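Local coordinates for 11R-lipoxygenase (PDB 3VF1), which probably catalyses the calcium-regulated, iron-dependent insertion of molecular oxygen into polyunsaturated fatty acids, pairing a C2-like PLAT domain with a lipoxygenase domain, at residues Lys144-Lys148 and Thr149-Gln153; Asp517-Ser520 and Val521-Asp524; Leu560-Phe563 and Leu564-Val568. One frame throughout, in Å; residues are numbered along the deposited sequence.

Contact 1: Lys144-Lys148 and Thr149-Gln153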
loop_
_atom_site.group_PDB
_atom_site.type_symbol
_atom_site.label_atom_id
_atom_site.label_comp_id
_atom_site.label_asym_id
_atom_site.label_seq_id
_atom_site.Cartn_x
_atom_site.Cartn_y
_atom_site.Cartn_z
ATOM N N LYS A 144 21.531 5.595 27.609
ATOM C CA LYS A 144 21.934 6.208 28.874
ATOM C C LYS A 144 20.901 7.242 29.324
ATOM O O LYS A 144 20.837 7.596 30.501
ATOM C CB LYS A 144 23.316 6.867 28.755
ATOM C CG LYS A 144 23.595 7.530 27.413
ATOM C CD LYS A 144 24.250 6.553 26.439
ATOM C CE LYS A 144 24.360 7.134 25.038
ATOM N NZ LYS A 144 23.044 7.217 24.338
ATOM N N ASP A 145 20.091 7.713 28.378
ATOM C CA ASP A 145 19.037 8.684 28.661
ATOM C C ASP A 145 17.744 8.004 29.114
ATOM O O ASP A 145 16.785 8.672 29.501
ATOM C CB ASP A 145 18.759 9.526 27.415
ATOM C CG ASP A 145 20.015 10.155 26.846
ATOM O OD1 ASP A 145 20.957 10.415 27.625
ATOM O OD2 ASP A 145 20.061 10.387 25.617
ATOM N N ASN A 146 17.707 6.678 29.024
ATOM C CA ASN A 146 16.570 5.898 29.517
ATOM C C ASN A 146 16.534 5.825 31.040
ATOM O O ASN A 146 16.636 4.744 31.622
ATOM C CB ASN A 146 16.619 4.486 28.935
ATOM C CG ASN A 146 15.344 3.707 29.178
ATOM O OD1 ASN A 146 14.252 4.274 29.213
ATOM N ND2 ASN A 146 15.475 2.395 29.347
ATOM N N VAL A 147 16.370 6.979 31.678
ATOM C CA VAL A 147 16.360 7.065 33.135
ATOM C C VAL A 147 15.149 6.343 33.725
ATOM O O VAL A 147 14.257 5.910 32.995
ATOM C CB VAL A 147 16.379 8.530 33.606
ATOM C CG1 VAL A 147 17.652 9.216 33.124
ATOM C CG2 VAL A 147 15.146 9.271 33.113
ATOM N N LYS A 148 15.125 6.220 35.049
ATOM C CA LYS A 148 14.129 5.397 35.733
ATOM C C LYS A 148 12.694 5.754 35.353
ATOM O O LYS A 148 11.898 4.874 35.027
ATOM C CB LYS A 148 14.309 5.501 37.249
ATOM C CG LYS A 148 13.438 4.535 38.041
ATOM C CD LYS A 148 13.924 4.382 39.473
ATOM C CE LYS A 148 13.171 3.276 40.199
ATOM N NZ LYS A 148 13.759 2.973 41.533
ATOM N N THR A 149 12.363 7.040 35.403
ATOM C CA THR A 149 11.006 7.485 35.102
ATOM C C THR A 149 10.596 7.100 33.681
ATOM O O THR A 149 9.464 6.672 33.448
ATOM C CB THR A 149 10.844 9.011 35.299
ATOM O OG1 THR A 149 9.502 9.395 34.973
ATOM C CG2 THR A 149 11.816 9.788 34.423
ATOM N N ILE A 150 11.522 7.246 32.736
ATOM C CA ILE A 150 11.277 6.851 31.353
ATOM C C ILE A 150 11.138 5.336 31.261
ATOM O O ILE A 150 10.179 4.820 30.688
ATOM C CB ILE A 150 12.435 7.279 30.430
ATOM C CG1 ILE A 150 12.609 8.799 30.444
ATOM C CG2 ILE A 150 12.191 6.790 29.008
ATOM C CD1 ILE A 150 11.494 9.553 29.761
ATOM N N ALA A 151 12.107 4.632 31.839
ATOM C CA ALA A 151 12.180 3.179 31.747
ATOM C C ALA A 151 10.940 2.496 32.321
ATOM O O ALA A 151 10.516 1.450 31.826
ATOM C CB ALA A 151 13.431 2.678 32.454
ATOM N N GLU A 152 10.363 3.081 33.364
ATOM C CA GLU A 152 9.185 2.500 33.998
ATOM C C GLU A 152 7.923 2.805 33.199
ATOM O O GLU A 152 6.990 2.003 33.171
ATOM C CB GLU A 152 9.034 3.014 35.431
ATOM C CG GLU A 152 10.069 2.457 36.397
ATOM C CD GLU A 152 9.824 2.885 37.831
ATOM O OE1 GLU A 152 8.911 3.707 38.063
ATOM O OE2 GLU A 152 10.544 2.395 38.728
ATOM N N GLN A 153 7.902 3.962 32.548
ATOM C CA GLN A 153 6.741 4.377 31.773
ATOM C C GLN A 153 6.607 3.566 30.486
ATOM O O GLN A 153 5.542 3.020 30.197
ATOM C CB GLN A 153 6.829 5.868 31.442
ATOM C CG GLN A 153 5.632 6.395 30.664
ATOM C CD GLN A 153 4.314 6.090 31.349
ATOM O OE1 GLN A 153 3.413 5.504 30.750
ATOM N NE2 GLN A 153 4.194 6.488 32.610
#
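The carboxamide of Asn146 carries Ala151 CB over one of its faces, displaced from the centre: Ala151 CB is nearly equidistant from the two ends of the group, 3.7 Å from Asn146 ND2 and 3.7 Å from Asn146 OD1. The oxygen end of the group is met by Ile150, whose CG2 comes to 3.3 Å from Asn146 OD1. Having CG anti to the backbone N (chi1 -169°) swings the amide forward over the next turn. Outside the two segments its polar ends are fixed as well, ND2 by the carbonyl of Pro141 and OD1 by NH1 of Arg154, so both rotation and flip are constrained. An alanine here would probably leave the Pro141 carbonyl and the Arg154 guanidinium without their mate and uncover the methyl of Ala151.

These residues form the entry into helix 148-164, with Asn146 at the centre of an inverse gamma turn and Val147 at the N-cap position. The first turn is evident from the nearly straight bond of Ala151 N to Val147 O, 2.8 Å with an angle of 169° at the hydrogen. The helix then lies on the PLAT beta-sandwich, where Ile150 touches Met85 and Tyr134. On the flank, Val147 CG2 sits 3.6 Å from Thr149 CG2, the two side chains running alongside one another, and 3.7 Å from Ile150 CG1. Lys148 and Glu152, both extended, cross at the exposed surface; Lys148 NZ stays 4.3 Å from Glu152 OE2, too far for a salt bridge, while the Lys148 methylene CE approaches that oxygen obliquely from outside the carboxylate plane.

Contact 2: Asp517-Ser520 and Val521-Asp524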
loop_
_atom_site.group_PDB
_atom_site.type_symbol
_atom_site.label_atom_id
_atom_site.label_comp_id
_atom_site.label_asym_id
_atom_site.label_seq_id
_atom_site.Cartn_x
_atom_site.Cartn_y
_atom_site.Cartn_z
ATOM N N ASP A 517 26.401 0.993 16.955
ATOM C CA ASP A 517 27.036 -0.239 16.502
ATOM C C ASP A 517 26.063 -1.411 16.566
ATOM O O ASP A 517 24.937 -1.269 17.042
ATOM C CB ASP A 517 28.282 -0.534 17.341
ATOM C CG ASP A 517 27.989 -0.600 18.831
ATOM O OD1 ASP A 517 26.951 -1.182 19.217
ATOM O OD2 ASP A 517 28.799 -0.066 19.617
ATOM N N ASP A 518 26.506 -2.570 16.088
ATOM C CA ASP A 518 25.648 -3.748 16.016
ATOM C C ASP A 518 25.210 -4.213 17.402
ATOM O O ASP A 518 24.141 -4.808 17.556
ATOM C CB ASP A 518 26.364 -4.884 15.284
ATOM C CG ASP A 518 26.749 -4.508 13.864
ATOM O OD1 ASP A 518 26.203 -3.512 13.340
ATOM O OD2 ASP A 518 27.596 -5.212 13.270
ATOM N N ASP A 519 26.035 -3.941 18.408
ATOM C CA ASP A 519 25.706 -4.320 19.775
ATOM C C ASP A 519 24.512 -3.501 20.259
ATOM O O ASP A 519 23.670 -3.994 21.009
ATOM C CB ASP A 519 26.902 -4.102 20.698
ATOM C CG ASP A 519 26.852 -4.981 21.934
ATOM O OD1 ASP A 519 26.573 -6.192 21.793
ATOM O OD2 ASP A 519 27.085 -4.461 23.047
ATOM N N SER A 520 24.446 -2.248 19.818
ATOM C CA SER A 520 23.331 -1.376 20.154
ATOM C C SER A 520 22.026 -2.007 19.705
ATOM O O SER A 520 20.993 -1.809 20.337
ATOM C CB SER A 520 23.483 -0.013 19.479
ATOM O OG SER A 520 24.742 0.570 19.760
ATOM N N VAL A 521 22.078 -2.765 18.611
ATOM C CA VAL A 521 20.888 -3.406 18.056
ATOM C C VAL A 521 20.540 -4.682 18.819
ATOM O O VAL A 521 19.370 -4.938 19.111
ATOM C CB VAL A 521 21.077 -3.749 16.567
ATOM C CG1 VAL A 521 19.800 -4.346 15.997
ATOM C CG2 VAL A 521 21.481 -2.510 15.784
ATOM N N LYS A 522 21.554 -5.474 19.151
ATOM C CA LYS A 522 21.337 -6.703 19.905
ATOM C C LYS A 522 20.681 -6.416 21.251
ATOM O O LYS A 522 19.760 -7.118 21.665
ATOM C CB LYS A 522 22.658 -7.435 20.148
ATOM C CG LYS A 522 23.338 -7.965 18.899
ATOM C CD LYS A 522 24.450 -8.942 19.266
ATOM C CE LYS A 522 25.311 -9.304 18.066
ATOM N NZ LYS A 522 26.169 -8.169 17.622
ATOM N N LYS A 523 21.160 -5.378 21.928
ATOM C CA LYS A 523 20.754 -5.103 23.303
ATOM C C LYS A 523 19.509 -4.222 23.412
ATOM O O LYS A 523 19.096 -3.859 24.513
ATOM C CB LYS A 523 21.922 -4.480 24.074
ATOM C CG LYS A 523 23.018 -5.479 24.412
ATOM C CD LYS A 523 24.245 -4.810 25.012
ATOM C CE LYS A 523 25.198 -5.841 25.603
ATOM N NZ LYS A 523 25.535 -6.934 24.643
ATOM N N ASP A 524 18.903 -3.893 22.274
ATOM C CA ASP A 524 17.644 -3.161 22.267
ATOM C C ASP A 524 16.514 -4.171 22.406
ATOM O O ASP A 524 15.975 -4.651 21.414
ATOM C CB ASP A 524 17.477 -2.354 20.975
ATOM C CG ASP A 524 16.140 -1.640 20.900
ATOM O OD1 ASP A 524 15.223 -1.992 21.674
ATOM O OD2 ASP A 524 16.000 -0.726 20.059
#
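Asp519 and Lys523 form an i to i+4 salt bridge on the short helix 518-522, which Asp517 opens as N-cap residue. In this ionic pair Lys523 NZ reaches Asp519 OD1 at 3.1 Å, on the syn side and 22° out of the carboxylate plane, with a weak second bond to Asp519 OD2. Two torsions bring the groups together: Asp519 CG lies anti to the backbone N (chi1 -156°), and the lysine, otherwise extended, bends at its last torsion so that the ammonium turns to the acid. CD and CE of Lys523 also run along the carboxylate, CE coming to 3.5 Å from Asp519 OD2. Lys522 is the second cation nearby, its NZ 4.6 Å from Asp519 OD1, and it would probably add to the field holding the acid charged.

The main-chain bonds are helical: Lys522 N binds Asp518 O at 3.1 Å and Lys523 N binds Asp519 O at 3.0 Å. Val521 N adds a weak bond to Asp518 O, an i to i+3 link in a helix barely longer than one turn.

Side-chain carboxylates accept backbone N-H groups at two helix starts. Asp524 is the N-cap of the following helix 525-538, its OD1 accepting from Ile527 N, while its OD2 is bound by Tyr515 OH and His415 NE2. Separately, Asp518 OD1 accepts from Arg557 N, a tie between this helix and helix 557-579. At the start of helix 518-522 Asp517 OD1 takes two donors: Ser520 N, 2.8 Å away and nearly along the C-O bond direction, and Ser520 OG, 2.9 Å away and descending from 64° above the carboxylate plane.

Contact 3: Leu560-Phe563 and Leu564-Val568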
loop_
_atom_site.group_PDB
_atom_site.type_symbol
_atom_site.label_atom_id
_atom_site.label_comp_id
_atom_site.label_asym_id
_atom_site.label_seq_id
_atom_site.Cartn_x
_atom_site.Cartn_y
_atom_site.Cartn_z
ATOM N N LEU A 560 18.660 -4.511 10.143
ATOM C CA LEU A 560 17.597 -3.639 10.623
ATOM C C LEU A 560 17.203 -2.618 9.557
ATOM O O LEU A 560 16.020 -2.388 9.310
ATOM C CB LEU A 560 18.043 -2.920 11.897
ATOM C CG LEU A 560 17.043 -1.933 12.499
ATOM C CD1 LEU A 560 15.712 -2.614 12.773
ATOM C CD2 LEU A 560 17.606 -1.323 13.771
ATOM N N VAL A 561 18.202 -2.010 8.926
ATOM C CA VAL A 561 17.956 -1.009 7.897
ATOM C C VAL A 561 17.213 -1.615 6.710
ATOM O O VAL A 561 16.243 -1.041 6.216
ATOM C CB VAL A 561 19.270 -0.371 7.404
ATOM C CG1 VAL A 561 19.023 0.477 6.162
ATOM C CG2 VAL A 561 19.898 0.466 8.510
ATOM N N HIS A 562 17.667 -2.777 6.253
ATOM C CA HIS A 562 17.051 -3.423 5.101
ATOM C C HIS A 562 15.574 -3.695 5.349
ATOM O O HIS A 562 14.723 -3.310 4.550
ATOM C CB HIS A 562 17.758 -4.735 4.766
ATOM C CG HIS A 562 17.149 -5.463 3.607
ATOM N ND1 HIS A 562 17.343 -5.073 2.300
ATOM C CD2 HIS A 562 16.338 -6.546 3.560
ATOM C CE1 HIS A 562 16.685 -5.890 1.497
ATOM N NE2 HIS A 562 16.066 -6.792 2.236
ATOM N N PHE A 563 15.275 -4.359 6.461
ATOM C CA PHE A 563 13.901 -4.730 6.771
ATOM C C PHE A 563 12.997 -3.504 6.827
ATOM O O PHE A 563 11.861 -3.545 6.364
ATOM C CB PHE A 563 13.832 -5.489 8.097
ATOM C CG PHE A 563 12.503 -6.141 8.348
ATOM C CD1 PHE A 563 12.256 -7.431 7.907
ATOM C CD2 PHE A 563 11.497 -5.462 9.015
ATOM C CE1 PHE A 563 11.034 -8.034 8.133
ATOM C CE2 PHE A 563 10.272 -6.062 9.245
ATOM C CZ PHE A 563 10.040 -7.349 8.802
ATOM N N LEU A 564 13.506 -2.413 7.389
ATOM C CA LEU A 564 12.724 -1.187 7.511
ATOM C C LEU A 564 12.577 -0.495 6.160
ATOM O O LEU A 564 11.558 0.136 5.885
ATOM C CB LEU A 564 13.369 -0.239 8.522
ATOM C CG LEU A 564 13.403 -0.743 9.967
ATOM C CD1 LEU A 564 14.192 0.213 10.845
ATOM C CD2 LEU A 564 11.996 -0.927 10.507
ATOM N N THR A 565 13.601 -0.612 5.320
ATOM C CA THR A 565 13.546 -0.057 3.975
ATOM C C THR A 565 12.417 -0.724 3.195
ATOM O O THR A 565 11.664 -0.062 2.481
ATOM C CB THR A 565 14.874 -0.260 3.223
ATOM O OG1 THR A 565 15.916 0.483 3.871
ATOM C CG2 THR A 565 14.757 0.208 1.781
ATOM N N VAL A 566 12.306 -2.042 3.340
ATOM C CA VAL A 566 11.241 -2.802 2.699
ATOM C C VAL A 566 9.870 -2.271 3.102
ATOM O O VAL A 566 8.994 -2.096 2.258
ATOM C CB VAL A 566 11.324 -4.301 3.061
ATOM C CG1 VAL A 566 10.007 -5.006 2.757
ATOM C CG2 VAL A 566 12.473 -4.967 2.318
ATOM N N VAL A 567 9.690 -2.015 4.393
ATOM C CA VAL A 567 8.402 -1.568 4.910
ATOM C C VAL A 567 8.038 -0.184 4.380
ATOM O O VAL A 567 6.935 0.027 3.879
ATOM C CB VAL A 567 8.395 -1.534 6.451
ATOM C CG1 VAL A 567 7.081 -0.963 6.967
ATOM C CG2 VAL A 567 8.625 -2.925 7.013
ATOM N N VAL A 568 8.968 0.758 4.496
ATOM C CA VAL A 568 8.720 2.129 4.067
ATOM C C VAL A 568 8.460 2.192 2.564
ATOM O O VAL A 568 7.589 2.932 2.102
ATOM C CB VAL A 568 9.910 3.051 4.413
ATOM C CG1 VAL A 568 9.711 4.436 3.806
ATOM C CG2 VAL A 568 10.085 3.150 5.918
#
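Leu564 folds back on Leu560, one turn earlier in helix 557-579. From its start, Leu564 CB lies 3.5 Å from Leu560 O. The next atom, CG, is anti to its own carbonyl carbon (chi1 -65°), which places it against that same oxygen at 3.2 Å. At the tip, Leu564 CD1 meets Leu560 CD1 at 3.7 Å, the two side chains crossing at a slant; beyond the helix the leucine packs on Leu420, Leu421 and Trp530.

The other faces of the helix repeat the i to i+4 pattern. Val566 CG2 stands over one face of the His562 ring, 4.0 Å from His562 NE2, and Val567 CG2 approaches the Phe563 ring obliquely, 4.2 Å from Phe563 CE2. Phe563 in turn meets the ring of Phe470, their planes about 30° apart. The side chain of Val567 is about 11 Å from that of the iron ligand His575, further along the helix.

Thr565 is the polar member of this buried surface, and its hydroxyl is satisfied inside the helix: Thr565 OG1 donates to Val561 O at 2.8 Å from 46° above the carbonyl plane. Thr565 N donates to the same oxygen at 2.8 Å. Because the hydroxyl and the backbone N-H both go to this one carbonyl, a threonine can sit among buried, mostly apolar side chains with its polar group already paired.

How the contacts relate
From the N terminus, contact 1 comes first, turning the chain from the PLAT strands into helix 148-164. Contact 2 forms the one-turn helix between helices 491-514 and 525-538, and contact 3 lies near the start of helix 557-579. Each is local and closes no long loop; the three follow in series, without nesting or crossing. Centres are about 18 Å apart between contacts 1 and 2 and about 17 Å between contacts 2 and 3. Contact 2 is the bridge: the linker leading into contact 1 reaches it through Asn142, bonded to Ser520 O, and Pro141, touching Asp524, while Val521 touches Arg557 on the helix that bears contact 3 and the iron ligand His575.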